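Local coordinates for protein similarities with probable monooxygenase (Photorhabdus luminescens, PDB 4HB9) that probably acts as an FAD-dependent monooxygenase, binding flavin-adenine dinucleotide in a Rossmann-type fold like that of the aromatic-ring hydroxylases, at residues A[327-330]-A[331-335]; A[316-319]-A[320-324]; A[51-54]-A[55-59]. All coordinates share one frame; numbering follows the deposited sequence. Where two conformers were deposited one is given.

Contact 1 (A[327-330]-A[331-335]). With FAD (flavin-adenine dinucleotide), chain B; EDO (1,2-ethanediol), chain G.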
ATOM      1  N   THR A 327       5.760   2.903   3.042  1.00 84.27           N
ATOM      2  CA  THR A 327       5.269   4.284   2.970  1.00 85.70           C
ATOM      3  C   THR A 327       5.379   4.679   1.530  1.00 85.01           C
ATOM      4  O   THR A 327       6.449   4.528   0.919  1.00 92.28           O
ATOM      5  CB  THR A 327       6.198   5.312   3.664  1.00 89.77           C
ATOM      6  OG1 THR A 327       6.470   4.916   5.021  1.00 89.17           O
ATOM      7  CG2 THR A 327       5.574   6.738   3.630  1.00 90.82           C
ATOM      8  N   GLY A 328       4.307   5.236   0.994  1.00 73.66           N
ATOM      9  CA  GLY A 328       4.325   5.665  -0.383  1.00 66.30           C
ATOM     10  C   GLY A 328       2.920   5.707  -0.897  1.00 57.77           C
ATOM     11  O   GLY A 328       1.982   6.033  -0.156  1.00 58.71           O
ATOM     12  N   SER A 329       2.773   5.352  -2.166  1.00 44.76           N
ATOM     13  CA  SER A 329       1.511   5.495  -2.839  1.00 35.80           C
ATOM     14  C   SER A 329       1.047   4.170  -3.447  1.00 28.07           C
ATOM     15  O   SER A 329       0.366   4.156  -4.443  1.00 24.13           O
ATOM     16  CB  SER A 329       1.645   6.566  -3.908  1.00 37.94           C
ATOM     17  OG  SER A 329       2.630   6.169  -4.843  1.00 40.34           O
ATOM     18  N   GLY A 330       1.399   3.060  -2.816  1.00 24.83           N
ATOM     19  CA  GLY A 330       1.062   1.756  -3.343  1.00 23.65           C
ATOM     20  C   GLY A 330      -0.438   1.524  -3.428  1.00 21.43           C
ATOM     21  O   GLY A 330      -0.931   0.990  -4.427  1.00 20.35           O
ATOM     22  N   ALA A 331      -1.171   1.888  -2.377  1.00 19.78           N
ATOM     23  CA  ALA A 331      -2.630   1.730  -2.403  1.00 19.08           C
ATOM     24  C   ALA A 331      -3.211   2.531  -3.555  1.00 18.93           C
ATOM     25  O   ALA A 331      -4.035   2.015  -4.333  1.00 18.59           O
ATOM     26  CB  ALA A 331      -3.268   2.166  -1.081  1.00 18.78           C
ATOM     27  N   ASN A 332      -2.780   3.785  -3.685  1.00 17.45           N
ATOM     28  CA  ASN A 332      -3.303   4.608  -4.760  1.00 18.63           C
ATOM     29  C   ASN A 332      -2.979   4.047  -6.137  1.00 19.31           C
ATOM     30  O   ASN A 332      -3.823   4.098  -7.045  1.00 18.94           O
ATOM     31  CB  ASN A 332      -2.802   6.030  -4.663  1.00 18.38           C
ATOM     32  CG  ASN A 332      -3.414   6.748  -3.500  1.00 18.42           C
ATOM     33  OD1 ASN A 332      -4.610   7.015  -3.507  1.00 16.96           O
ATOM     34  ND2 ASN A 332      -2.596   7.097  -2.508  1.00 18.52           N
ATOM     35  N   THR A 333      -1.770   3.523  -6.293  1.00 19.22           N
ATOM     36  CA  THR A 333      -1.366   2.939  -7.589  1.00 19.01           C
ATOM     37  C   THR A 333      -2.118   1.640  -7.881  1.00 18.12           C
ATOM     38  O   THR A 333      -2.542   1.416  -9.025  1.00 18.10           O
ATOM     39  CB  THR A 333       0.156   2.757  -7.671  1.00 20.34           C
ATOM     40  OG1 THR A 333       0.773   4.000  -7.354  1.00 23.52           O
ATOM     41  CG2 THR A 333       0.559   2.411  -9.068  1.00 20.78           C
ATOM     42  N   ALA A 334      -2.328   0.807  -6.854  1.00 17.81           N
ATOM     43  CA  ALA A 334      -3.162  -0.381  -7.000  1.00 16.08           C
ATOM     44  C   ALA A 334      -4.605  -0.040  -7.443  1.00 16.61           C
ATOM     45  O   ALA A 334      -5.185  -0.700  -8.331  1.00 15.83           O
ATOM     46  CB  ALA A 334      -3.190  -1.183  -5.717  1.00 16.39           C
ATOM     47  N   LEU A 335      -5.167   0.999  -6.842  1.00 15.98           N
ATOM     48  CA  LEU A 335      -6.488   1.498  -7.218  1.00 16.65           C
ATOM     49  C   LEU A 335      -6.510   2.041  -8.648  1.00 17.04           C
ATOM     50  O   LEU A 335      -7.417   1.740  -9.419  1.00 15.95           O
ATOM     51  CB  LEU A 335      -6.939   2.588  -6.239  1.00 15.63           C
ATOM     52  CG  LEU A 335      -7.235   2.068  -4.846  1.00 15.32           C
ATOM     53  CD1 LEU A 335      -7.395   3.235  -3.861  1.00 15.44           C
ATOM     54  CD2 LEU A 335      -8.448   1.148  -4.853  1.00 15.75           C
TER
HETATM   55  PA  FAD B 501      -2.393  -6.019  -0.956  1.00 18.99           P
HETATM   56  O1A FAD B 501      -3.369  -4.938  -0.575  1.00 17.00           O
HETATM   57  O2A FAD B 501      -1.194  -6.416  -0.163  1.00 17.34           O
HETATM   58  O5B FAD B 501      -3.233  -7.341  -1.287  1.00 19.33           O
HETATM   59  C5B FAD B 501      -2.614  -8.557  -1.663  1.00 19.32           C
HETATM   60  C4B FAD B 501      -3.627  -9.634  -1.329  1.00 19.66           C
HETATM   61  O4B FAD B 501      -3.210 -10.865  -1.947  1.00 18.75           O
HETATM   62  C3B FAD B 501      -3.775  -9.893   0.183  1.00 19.66           C
HETATM   63  O3B FAD B 501      -5.147  -9.981   0.569  1.00 18.16           O
HETATM   64  C2B FAD B 501      -3.050 -11.213   0.352  1.00 19.94           C
HETATM   65  O2B FAD B 501      -3.492 -12.015   1.432  1.00 19.53           O
HETATM   66  C1B FAD B 501      -3.353 -11.893  -0.992  1.00 18.90           C
HETATM   67  N9A FAD B 501      -2.440 -12.966  -1.390  1.00 19.36           N
HETATM   68  C8A FAD B 501      -1.081 -12.954  -1.362  1.00 21.62           C
HETATM   69  N7A FAD B 501      -0.572 -14.109  -1.880  1.00 22.13           N
HETATM   70  C5A FAD B 501      -1.635 -14.863  -2.232  1.00 21.17           C
HETATM   71  C6A FAD B 501      -1.790 -16.205  -2.826  1.00 21.46           C
HETATM   72  N6A FAD B 501      -0.660 -16.902  -3.089  1.00 21.83           N
HETATM   73  N1A FAD B 501      -3.037 -16.674  -3.037  1.00 21.02           N
HETATM   74  C2A FAD B 501      -4.128 -15.923  -2.762  1.00 22.38           C
HETATM   75  N3A FAD B 501      -4.071 -14.690  -2.222  1.00 20.84           N
HETATM   76  C4A FAD B 501      -2.854 -14.116  -1.941  1.00 21.16           C
HETATM   77  N1  FAD B 501      -0.330   3.318   0.125  1.00 22.50           N
HETATM   78  C2  FAD B 501      -0.832   4.531  -0.202  1.00 23.92           C
HETATM   79  O2  FAD B 501      -1.204   4.795  -1.398  1.00 22.71           O
HETATM   80  N3  FAD B 501      -0.960   5.484   0.740  1.00 21.82           N
HETATM   81  C4  FAD B 501      -0.571   5.355   2.012  1.00 22.73           C
HETATM   82  O4  FAD B 501      -0.720   6.306   2.824  1.00 20.78           O
HETATM   83  C4X FAD B 501       0.024   4.083   2.432  1.00 22.52           C
HETATM   84  N5  FAD B 501       0.436   3.856   3.712  1.00 24.69           N
HETATM   85  C5X FAD B 501       0.985   2.664   4.039  1.00 24.66           C
HETATM   86  C6  FAD B 501       1.433   2.425   5.334  1.00 24.35           C
HETATM   87  C7  FAD B 501       1.995   1.199   5.697  1.00 24.60           C
HETATM   88  C7M FAD B 501       2.482   0.940   7.110  1.00 26.16           C
HETATM   89  C8  FAD B 501       2.132   0.136   4.687  1.00 25.33           C
HETATM   90  C8M FAD B 501       2.726  -1.207   5.051  1.00 26.77           C
HETATM   91  C9  FAD B 501       1.686   0.368   3.390  1.00 25.32           C
HETATM   92  C9A FAD B 501       1.115   1.585   3.014  1.00 23.98           C
HETATM   93  N10 FAD B 501       0.668   1.814   1.694  1.00 23.38           N
HETATM   94  C10 FAD B 501       0.126   3.053   1.368  1.00 22.79           C
HETATM   95  C1' FAD B 501       0.813   0.808   0.622  1.00 22.72           C
HETATM   96  C2' FAD B 501      -0.442  -0.037   0.417  1.00 21.11           C
HETATM   97  O2' FAD B 501      -0.911  -0.563   1.646  1.00 20.88           O
HETATM   98  C3' FAD B 501      -0.115  -1.186  -0.534  1.00 19.79           C
HETATM   99  O3' FAD B 501       0.674  -0.678  -1.609  1.00 21.26           O
HETATM  100  C4' FAD B 501      -1.391  -1.792  -1.100  1.00 19.01           C
HETATM  101  O4' FAD B 501      -1.933  -2.652  -0.115  1.00 18.96           O
HETATM  102  C5' FAD B 501      -1.143  -2.592  -2.362  1.00 18.62           C
HETATM  103  O5' FAD B 501      -2.391  -3.100  -2.784  1.00 18.00           O
HETATM  104  P   FAD B 501      -2.412  -4.564  -3.452  1.00 18.21           P
HETATM  105  O1P FAD B 501      -3.878  -4.840  -3.690  1.00 17.60           O
HETATM  106  O2P FAD B 501      -1.429  -4.592  -4.593  1.00 16.96           O
HETATM  107  O3P FAD B 501      -1.811  -5.613  -2.396  1.00 16.51           O
HETATM  108  C1  EDO G 506      -0.080   7.548  -6.978  1.00 40.67           C
HETATM  109  O1  EDO G 506       0.081   8.934  -7.274  1.00 46.21           O
HETATM  110  C2  EDO G 506      -1.130   6.976  -7.914  1.00 40.96           C
HETATM  111  O2  EDO G 506      -0.539   6.570  -9.135  1.00 40.91           O

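Contact 2 (A[316-319]-A[320-324]). With FAD (flavin-adenine dinucleotide), chain B.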
ATOM      1  N   LEU A 316      -1.561  -6.620 -11.266  1.00 20.59           N
ATOM      2  CA  LEU A 316      -1.803  -5.260 -10.803  1.00 20.95           C
ATOM      3  C   LEU A 316      -1.320  -5.027  -9.382  1.00 18.83           C
ATOM      4  O   LEU A 316      -0.977  -5.952  -8.688  1.00 19.85           O
ATOM      5  CB  LEU A 316      -3.259  -4.808 -10.978  1.00 22.62           C
ATOM      6  CG  LEU A 316      -4.428  -5.284 -10.153  1.00 24.13           C
ATOM      7  CD1 LEU A 316      -4.431  -4.768  -8.711  1.00 23.87           C
ATOM      8  CD2 LEU A 316      -5.688  -4.796 -10.854  1.00 25.72           C
ATOM      9  N   GLY A 317      -1.235  -3.765  -9.004  1.00 19.41           N
ATOM     10  CA  GLY A 317      -0.833  -3.398  -7.657  1.00 18.67           C
ATOM     11  C   GLY A 317       0.624  -3.676  -7.368  1.00 19.65           C
ATOM     12  O   GLY A 317       1.471  -3.597  -8.268  1.00 18.93           O
ATOM     13  N   ASP A 318       0.906  -3.990  -6.097  1.00 19.53           N
ATOM     14  CA  ASP A 318       2.260  -4.294  -5.616  1.00 20.85           C
ATOM     15  C   ASP A 318       2.911  -5.483  -6.327  1.00 21.83           C
ATOM     16  O   ASP A 318       4.139  -5.509  -6.462  1.00 21.71           O
ATOM     17  CB  ASP A 318       2.275  -4.510  -4.102  1.00 21.90           C
ATOM     18  CG  ASP A 318       2.141  -3.189  -3.302  1.00 21.91           C
ATOM     19  OD1 ASP A 318       2.138  -2.101  -3.911  1.00 21.72           O
ATOM     20  OD2 ASP A 318       2.043  -3.248  -2.053  1.00 24.56           O
ATOM     21  N   ALA A 319       2.107  -6.427  -6.807  1.00 20.38           N
ATOM     22  CA  ALA A 319       2.597  -7.533  -7.632  1.00 22.80           C
ATOM     23  C   ALA A 319       3.529  -7.079  -8.744  1.00 24.38           C
ATOM     24  O   ALA A 319       4.456  -7.808  -9.113  1.00 26.90           O
ATOM     25  CB  ALA A 319       1.439  -8.338  -8.215  1.00 23.28           C
ATOM     26  N   ILE A 320       3.292  -5.885  -9.272  1.00 25.78           N
ATOM     27  CA  ILE A 320       4.089  -5.362 -10.363  1.00 26.86           C
ATOM     28  C   ILE A 320       4.701  -3.972 -10.083  1.00 29.77           C
ATOM     29  O   ILE A 320       5.605  -3.563 -10.812  1.00 31.99           O
ATOM     30  CB  ILE A 320       3.250  -5.410 -11.678  1.00 26.22           C
ATOM     31  CG1 ILE A 320       4.114  -5.126 -12.906  1.00 26.11           C
ATOM     32  CG2 ILE A 320       2.077  -4.458 -11.621  1.00 26.57           C
ATOM     33  CD1 ILE A 320       5.212  -6.139 -13.148  1.00 28.26           C
ATOM     34  N   HIS A 321       4.262  -3.293  -9.013  1.00 30.30           N
ATOM     35  CA  HIS A 321       4.676  -1.915  -8.663  1.00 35.15           C
ATOM     36  C   HIS A 321       5.640  -1.725  -7.516  1.00 38.51           C
ATOM     37  O   HIS A 321       6.358  -0.724  -7.486  1.00 43.70           O
ATOM     38  CB  HIS A 321       3.465  -1.112  -8.164  1.00 35.57           C
ATOM     39  CG  HIS A 321       2.540  -0.725  -9.237  1.00 34.66           C
ATOM     40  ND1 HIS A 321       2.965  -0.046 -10.349  1.00 39.39           N
ATOM     41  CD2 HIS A 321       1.221  -0.949  -9.403  1.00 33.81           C
ATOM     42  CE1 HIS A 321       1.935   0.153 -11.150  1.00 39.46           C
ATOM     43  NE2 HIS A 321       0.875  -0.406 -10.606  1.00 35.36           N
ATOM     44  N   ASN A 322       5.569  -2.584  -6.511  1.00 38.15           N
ATOM     45  CA  ASN A 322       6.256  -2.304  -5.242  1.00 43.11           C
ATOM     46  C   ASN A 322       6.808  -3.554  -4.657  1.00 43.66           C
ATOM     47  O   ASN A 322       6.048  -4.394  -4.198  1.00 42.88           O
ATOM     48  CB  ASN A 322       5.299  -1.697  -4.205  1.00 46.81           C
ATOM     49  CG  ASN A 322       5.326  -0.188  -4.183  1.00 48.51           C
ATOM     50  OD1 ASN A 322       6.389   0.419  -4.216  1.00 52.09           O
ATOM     51  ND2 ASN A 322       4.147   0.430  -4.120  1.00 49.76           N
HETATM   52  N   MSE A 323       8.131  -3.659  -4.656  1.00 48.99           N
HETATM   53  CA  MSE A 323       8.834  -4.794  -4.049  1.00 56.43           C
HETATM   54  C   MSE A 323       8.873  -4.682  -2.538  1.00 58.32           C
HETATM   55  O   MSE A 323       9.101  -5.686  -1.857  1.00 56.88           O
HETATM   56  CB  MSE A 323      10.256  -4.908  -4.624  1.00 57.15           C
HETATM   57  CG  MSE A 323      10.234  -5.310  -6.099  1.00 60.95           C
HETATM   58 SE   MSE A 323       9.315  -7.036  -6.456  1.00 68.56          SE
HETATM   59  CE  MSE A 323       9.708  -8.023  -4.796  1.00 67.37           C
ATOM     60  N   THR A 324       8.666  -3.470  -2.011  1.00 60.32           N
ATOM     61  CA  THR A 324       8.493  -3.245  -0.567  1.00 62.99           C
ATOM     62  C   THR A 324       7.058  -2.751  -0.279  1.00 66.21           C
ATOM     63  O   THR A 324       6.635  -1.718  -0.818  1.00 62.89           O
ATOM     64  CB  THR A 324       9.493  -2.190   0.004  1.00 60.15           C
ATOM     65  OG1 THR A 324      10.762  -2.281  -0.649  1.00 51.21           O
ATOM     66  CG2 THR A 324       9.696  -2.380   1.518  1.00 59.90           C
TER
HETATM   67  PA  FAD B 501      -2.393  -6.019  -0.956  1.00 18.99           P
HETATM   68  O1A FAD B 501      -3.369  -4.938  -0.575  1.00 17.00           O
HETATM   69  O2A FAD B 501      -1.194  -6.416  -0.163  1.00 17.34           O
HETATM   70  O5B FAD B 501      -3.233  -7.341  -1.287  1.00 19.33           O
HETATM   71  C5B FAD B 501      -2.614  -8.557  -1.663  1.00 19.32           C
HETATM   72  C4B FAD B 501      -3.627  -9.634  -1.329  1.00 19.66           C
HETATM   73  O4B FAD B 501      -3.210 -10.865  -1.947  1.00 18.75           O
HETATM   74  C3B FAD B 501      -3.775  -9.893   0.183  1.00 19.66           C
HETATM   75  O3B FAD B 501      -5.147  -9.981   0.569  1.00 18.16           O
HETATM   76  C2B FAD B 501      -3.050 -11.213   0.352  1.00 19.94           C
HETATM   77  O2B FAD B 501      -3.492 -12.015   1.432  1.00 19.53           O
HETATM   78  C1B FAD B 501      -3.353 -11.893  -0.992  1.00 18.90           C
HETATM   79  N9A FAD B 501      -2.440 -12.966  -1.390  1.00 19.36           N
HETATM   80  C8A FAD B 501      -1.081 -12.954  -1.362  1.00 21.62           C
HETATM   81  N7A FAD B 501      -0.572 -14.109  -1.880  1.00 22.13           N
HETATM   82  C5A FAD B 501      -1.635 -14.863  -2.232  1.00 21.17           C
HETATM   83  C6A FAD B 501      -1.790 -16.205  -2.826  1.00 21.46           C
HETATM   84  N6A FAD B 501      -0.660 -16.902  -3.089  1.00 21.83           N
HETATM   85  N1A FAD B 501      -3.037 -16.674  -3.037  1.00 21.02           N
HETATM   86  C2A FAD B 501      -4.128 -15.923  -2.762  1.00 22.38           C
HETATM   87  N3A FAD B 501      -4.071 -14.690  -2.222  1.00 20.84           N
HETATM   88  C4A FAD B 501      -2.854 -14.116  -1.941  1.00 21.16           C
HETATM   89  N1  FAD B 501      -0.330   3.318   0.125  1.00 22.50           N
HETATM   90  C2  FAD B 501      -0.832   4.531  -0.202  1.00 23.92           C
HETATM   91  O2  FAD B 501      -1.204   4.795  -1.398  1.00 22.71           O
HETATM   92  N3  FAD B 501      -0.960   5.484   0.740  1.00 21.82           N
HETATM   93  C4  FAD B 501      -0.571   5.355   2.012  1.00 22.73           C
HETATM   94  O4  FAD B 501      -0.720   6.306   2.824  1.00 20.78           O
HETATM   95  C4X FAD B 501       0.024   4.083   2.432  1.00 22.52           C
HETATM   96  N5  FAD B 501       0.436   3.856   3.712  1.00 24.69           N
HETATM   97  C5X FAD B 501       0.985   2.664   4.039  1.00 24.66           C
HETATM   98  C6  FAD B 501       1.433   2.425   5.334  1.00 24.35           C
HETATM   99  C7  FAD B 501       1.995   1.199   5.697  1.00 24.60           C
HETATM  100  C7M FAD B 501       2.482   0.940   7.110  1.00 26.16           C
HETATM  101  C8  FAD B 501       2.132   0.136   4.687  1.00 25.33           C
HETATM  102  C8M FAD B 501       2.726  -1.207   5.051  1.00 26.77           C
HETATM  103  C9  FAD B 501       1.686   0.368   3.390  1.00 25.32           C
HETATM  104  C9A FAD B 501       1.115   1.585   3.014  1.00 23.98           C
HETATM  105  N10 FAD B 501       0.668   1.814   1.694  1.00 23.38           N
HETATM  106  C10 FAD B 501       0.126   3.053   1.368  1.00 22.79           C
HETATM  107  C1' FAD B 501       0.813   0.808   0.622  1.00 22.72           C
HETATM  108  C2' FAD B 501      -0.442  -0.037   0.417  1.00 21.11           C
HETATM  109  O2' FAD B 501      -0.911  -0.563   1.646  1.00 20.88           O
HETATM  110  C3' FAD B 501      -0.115  -1.186  -0.534  1.00 19.79           C
HETATM  111  O3' FAD B 501       0.674  -0.678  -1.609  1.00 21.26           O
HETATM  112  C4' FAD B 501      -1.391  -1.792  -1.100  1.00 19.01           C
HETATM  113  O4' FAD B 501      -1.933  -2.652  -0.115  1.00 18.96           O
HETATM  114  C5' FAD B 501      -1.143  -2.592  -2.362  1.00 18.62           C
HETATM  115  O5' FAD B 501      -2.391  -3.100  -2.784  1.00 18.00           O
HETATM  116  P   FAD B 501      -2.412  -4.564  -3.452  1.00 18.21           P
HETATM  117  O1P FAD B 501      -3.878  -4.840  -3.690  1.00 17.60           O
HETATM  118  O2P FAD B 501      -1.429  -4.592  -4.593  1.00 16.96           O
HETATM  119  O3P FAD B 501      -1.811  -5.613  -2.396  1.00 16.51           O

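Contact 3 (A[51-54]-A[55-59])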
ATOM      1  N   GLY A  51      -6.439   7.495  -6.468  1.00 21.39           N
ATOM      2  CA  GLY A  51      -7.160   6.579  -5.626  1.00 19.57           C
ATOM      3  C   GLY A  51      -8.617   6.952  -5.445  1.00 19.23           C
ATOM      4  O   GLY A  51      -9.493   6.076  -5.500  1.00 19.21           O
ATOM      5  N   LYS A  52      -8.872   8.246  -5.254  1.00 18.96           N
ATOM      6  CA  LYS A  52     -10.207   8.757  -5.052  1.00 20.11           C
ATOM      7  C   LYS A  52     -11.075   8.517  -6.288  1.00 19.23           C
ATOM      8  O   LYS A  52     -12.194   8.044  -6.178  1.00 17.55           O
ATOM      9  CB  LYS A  52     -10.174  10.256  -4.712  1.00 22.66           C
ATOM     10  CG  LYS A  52     -11.541  10.820  -4.340  1.00 27.39           C
ATOM     11  CD  LYS A  52     -11.502  12.309  -4.024  1.00 30.88           C
ATOM     12  CE  LYS A  52     -12.901  12.912  -3.900  1.00 34.85           C
ATOM     13  NZ  LYS A  52     -13.673  12.843  -5.180  1.00 38.42           N
ATOM     14  N   GLN A  53     -10.540   8.827  -7.459  1.00 18.08           N
ATOM     15  CA  GLN A  53     -11.284   8.615  -8.708  1.00 20.01           C
ATOM     16  C   GLN A  53     -11.572   7.124  -8.937  1.00 18.04           C
ATOM     17  O   GLN A  53     -12.702   6.730  -9.337  1.00 17.14           O
ATOM     18  CB  GLN A  53     -10.492   9.201  -9.889  1.00 21.15           C
ATOM     19  CG  GLN A  53     -11.257   9.141 -11.194  1.00 24.55           C
ATOM     20  CD  GLN A  53     -10.393   9.488 -12.398  1.00 28.01           C
ATOM     21  OE1 GLN A  53      -9.184   9.187 -12.432  1.00 35.22           O
ATOM     22  NE2 GLN A  53     -11.019  10.045 -13.414  1.00 27.88           N
ATOM     23  N   ALA A  54     -10.575   6.293  -8.680  1.00 17.09           N
ATOM     24  CA  ALA A  54     -10.744   4.843  -8.835  1.00 17.53           C
ATOM     25  C   ALA A  54     -11.879   4.334  -7.954  1.00 17.32           C
ATOM     26  O   ALA A  54     -12.767   3.607  -8.395  1.00 17.81           O
ATOM     27  CB  ALA A  54      -9.459   4.104  -8.514  1.00 17.93           C
ATOM     28  N   LEU A  55     -11.881   4.766  -6.699  1.00 17.13           N
ATOM     29  CA  LEU A  55     -12.924   4.338  -5.777  1.00 17.01           C
ATOM     30  C   LEU A  55     -14.290   4.846  -6.210  1.00 16.80           C
ATOM     31  O   LEU A  55     -15.285   4.120  -6.135  1.00 17.91           O
ATOM     32  CB  LEU A  55     -12.590   4.793  -4.355  1.00 16.09           C
ATOM     33  CG  LEU A  55     -11.380   4.083  -3.752  1.00 16.25           C
ATOM     34  CD1 LEU A  55     -10.875   4.859  -2.534  1.00 17.95           C
ATOM     35  CD2 LEU A  55     -11.662   2.648  -3.334  1.00 16.46           C
ATOM     36  N   GLN A  56     -14.369   6.099  -6.618  1.00 17.84           N
ATOM     37  CA  GLN A  56     -15.673   6.685  -6.930  1.00 19.31           C
ATOM     38  C   GLN A  56     -16.247   6.047  -8.204  1.00 19.69           C
ATOM     39  O   GLN A  56     -17.458   5.843  -8.292  1.00 17.99           O
ATOM     40  CB  GLN A  56     -15.576   8.204  -7.071  1.00 22.09           C
ATOM     41  CG  GLN A  56     -16.918   8.908  -7.150  1.00 26.06           C
ATOM     42  CD  GLN A  56     -16.776  10.418  -7.067  1.00 29.04           C
ATOM     43  OE1 GLN A  56     -15.675  10.960  -7.182  1.00 31.79           O
ATOM     44  NE2 GLN A  56     -17.892  11.098  -6.828  1.00 29.81           N
ATOM     45  N   GLU A  57     -15.374   5.741  -9.161  1.00 19.41           N
ATOM     46  CA  GLU A  57     -15.799   5.151 -10.447  0.50 21.44           C
ATOM     47  C   GLU A  57     -16.038   3.628 -10.385  1.00 21.80           C
ATOM     48  O   GLU A  57     -16.761   3.078 -11.211  1.00 22.62           O
ATOM     49  CB  GLU A  57     -14.797   5.550 -11.565  0.50 21.86           C
ATOM     50  CG  GLU A  57     -14.747   7.071 -11.764  0.50 23.14           C
ATOM     51  CD  GLU A  57     -14.124   7.551 -13.073  0.50 24.94           C
ATOM     52  OE1 GLU A  57     -13.607   6.736 -13.872  0.50 25.07           O
ATOM     53  OE2 GLU A  57     -14.156   8.786 -13.300  0.50 25.73           O
ATOM     54  N   CYS A  58     -15.449   2.931  -9.422  1.00 19.81           N
ATOM     55  CA  CYS A  58     -15.630   1.479  -9.349  1.00 19.44           C
ATOM     56  C   CYS A  58     -16.636   1.002  -8.315  1.00 20.40           C
ATOM     57  O   CYS A  58     -17.312  -0.015  -8.525  1.00 20.28           O
ATOM     58  CB  CYS A  58     -14.309   0.779  -9.055  1.00 20.07           C
ATOM     59  SG  CYS A  58     -13.154   0.879 -10.436  1.00 22.44           S
ATOM     60  N   LEU A  59     -16.678   1.689  -7.175  1.00 19.85           N
ATOM     61  CA  LEU A  59     -17.460   1.234  -6.037  1.00 19.70           C
ATOM     62  C   LEU A  59     -18.960   1.495  -6.253  1.00 18.73           C
ATOM     63  O   LEU A  59     -19.319   2.546  -6.797  1.00 17.72           O
ATOM     64  CB  LEU A  59     -17.026   1.953  -4.765  1.00 20.33           C
ATOM     65  CG  LEU A  59     -15.728   1.592  -4.030  1.00 21.44           C
ATOM     66  CD1 LEU A  59     -15.567   2.494  -2.804  1.00 21.92           C
ATOM     67  CD2 LEU A  59     -15.664   0.159  -3.598  1.00 22.58           C
TER

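Contact 1 (A[327-330]-A[331-335])
The flat carbonyl of S329 takes two bonds from T333. T333 N gives the usual helical bond to S329 O, 2.9 Å. T333 OG1 stands above the carbonyl plane, 42° out of it, also at 2.9 Å from S329 O. T333 OG1 lies beside its own backbone N (chi1 -53°), which lets one residue supply both donors. One residue on, A334 N bonds G330 O at 2.8 Å, and the helix is under way.

The second flat group is the flavin ring. A331 N bonds FAD N1 at 3.0 Å, and N332 N bonds FAD O2 at the same 3.0 Å. The methyl of A331 sits to one side of the flavin plane, near N1 and O2. The carbonyl carbon of S329 lies to the other side. The amide of N332 is fixed by H46 O and N48 N, which hold its ND2 2.9 Å from FAD O2. The bare CA of G330 packs 3.0 Å from FAD O3' on the ribityl chain. A 1,2-ethanediol, probably from the crystallisation liquor, lies against CB of S329 and N332 and bonds T333 OG1 weakly.

The first turn of helix 330-349 thus points its amides at N1 and O2 of the pyrimidine ring. This is a helix start at the pyrimidine edge of the flavin, as in hydroxylases of the PHBH type, where it probably favours negative charge on the reduced flavin.

Contact 2 (A[316-319]-A[320-324])
The GD fingerprint of FAD-dependent hydroxylases, G317-D318, sits at the start of the short helix 318-321, and here D318 and N322 meet across its single turn. N322 ND2 bonds D318 OD1 at 3.2 Å, with an N-H...O angle of 152°. The bond leaves N322 almost within its amide plane. It reaches OD1 from above the carboxylate plane, 41° out of it. N322 CB also touches D318 OD1, at 3.2 Å. The backbone adds a nearly straight but long bond from N322 N to D318 O, 3.3 Å.

With CG of D318 beside its backbone N (chi1 -75°), the carboxylate faces the cofactor. D318 OD2 accepts the ribityl hydroxyl FAD O3' at 2.9 Å. The backbone D318 N gives its hydrogen to the phosphate oxygen FAD O2P at 2.8 Å. This is the usual work of the GD motif: its aspartate holds the ribityl chain, and the helix start meets the phosphate. G317 packs its CA 3.3 Å from the same FAD O2P. N322 is a second-shell residue that probably helps to hold the carboxylate in place.

I320 CG2 packs on L316 CA at 4.0 Å. The same methyl lies over one face of the H321 ring, offset toward its rim. The polar end of H321 is turned elsewhere: NE2 bonds D337 OD1 of helix 330-349, while D337 OD2 takes G317 N. A319 O bonds R169, and N322 O bonds S164 OG, which joins this turn to the loop and helix after strand 157-160.

Contact 3 (A[51-54]-A[55-59])
CG of Q53 is anti to its backbone N (chi1 -174°), whereas CG of E57 lies beside its own N (chi1 -62°). One turn apart on helix 49-58, the two side chains therefore lean across each other. Q53 NE2 makes a weak bond to E57 OE2 at 3.4 Å, and Q53 CG packs 3.6 Å from the same E57 OE2. The amide and carboxylate planes are 63° apart. E57 has two conformers, so this weak bond is doubtful.

K52 and Q56 run alongside each other in the same direction, with K52 NZ 3.4 Å from Q56 OE1. Both side chains also touch W64 of helix 61-70.

On the buried side L55 and C58 lie against carbonyl oxygens one turn back, and the face packs on neighbouring helices. L55 CG sits 3.3 Å from G51 O, and C58 SG 3.4 Å from A54 O. The backbone bonds L55 N to G51 O and Q56 N to K52 O are regular. A54 faces L335 and L339, L55 faces W64, F67 and L118, and C58 faces C15.

The chemistry is that of an amphipathic helix: a single weak, doubtful side-chain bond on the outer side, with the apolar face G51, A54, L55 and C58 buried.

From the N terminus the order is contact 3 (51-59), contact 2 (316-324) and contact 1 (327-335). Each closes only one local turn. All lie in series, so none nests in or crosses another. Contact 3 is in helix 49-58, after strand 44-47. Contact 2 follows strand 313-315, the end strand of the parallel sheet, and contact 1 opens helix 330-349 just after it. Contact 1 is the middle piece. T333 and A334 touch H321 and G317 of contact 2. N332 and L335 touch G51, A54 and L55 of contact 3. Contacts 2 and 3 do not meet, their nearest atoms being about 9 Å apart. Contacts 1 and 2 both bind FAD, at the flavin and ribityl end and at the ribityl and phosphate part.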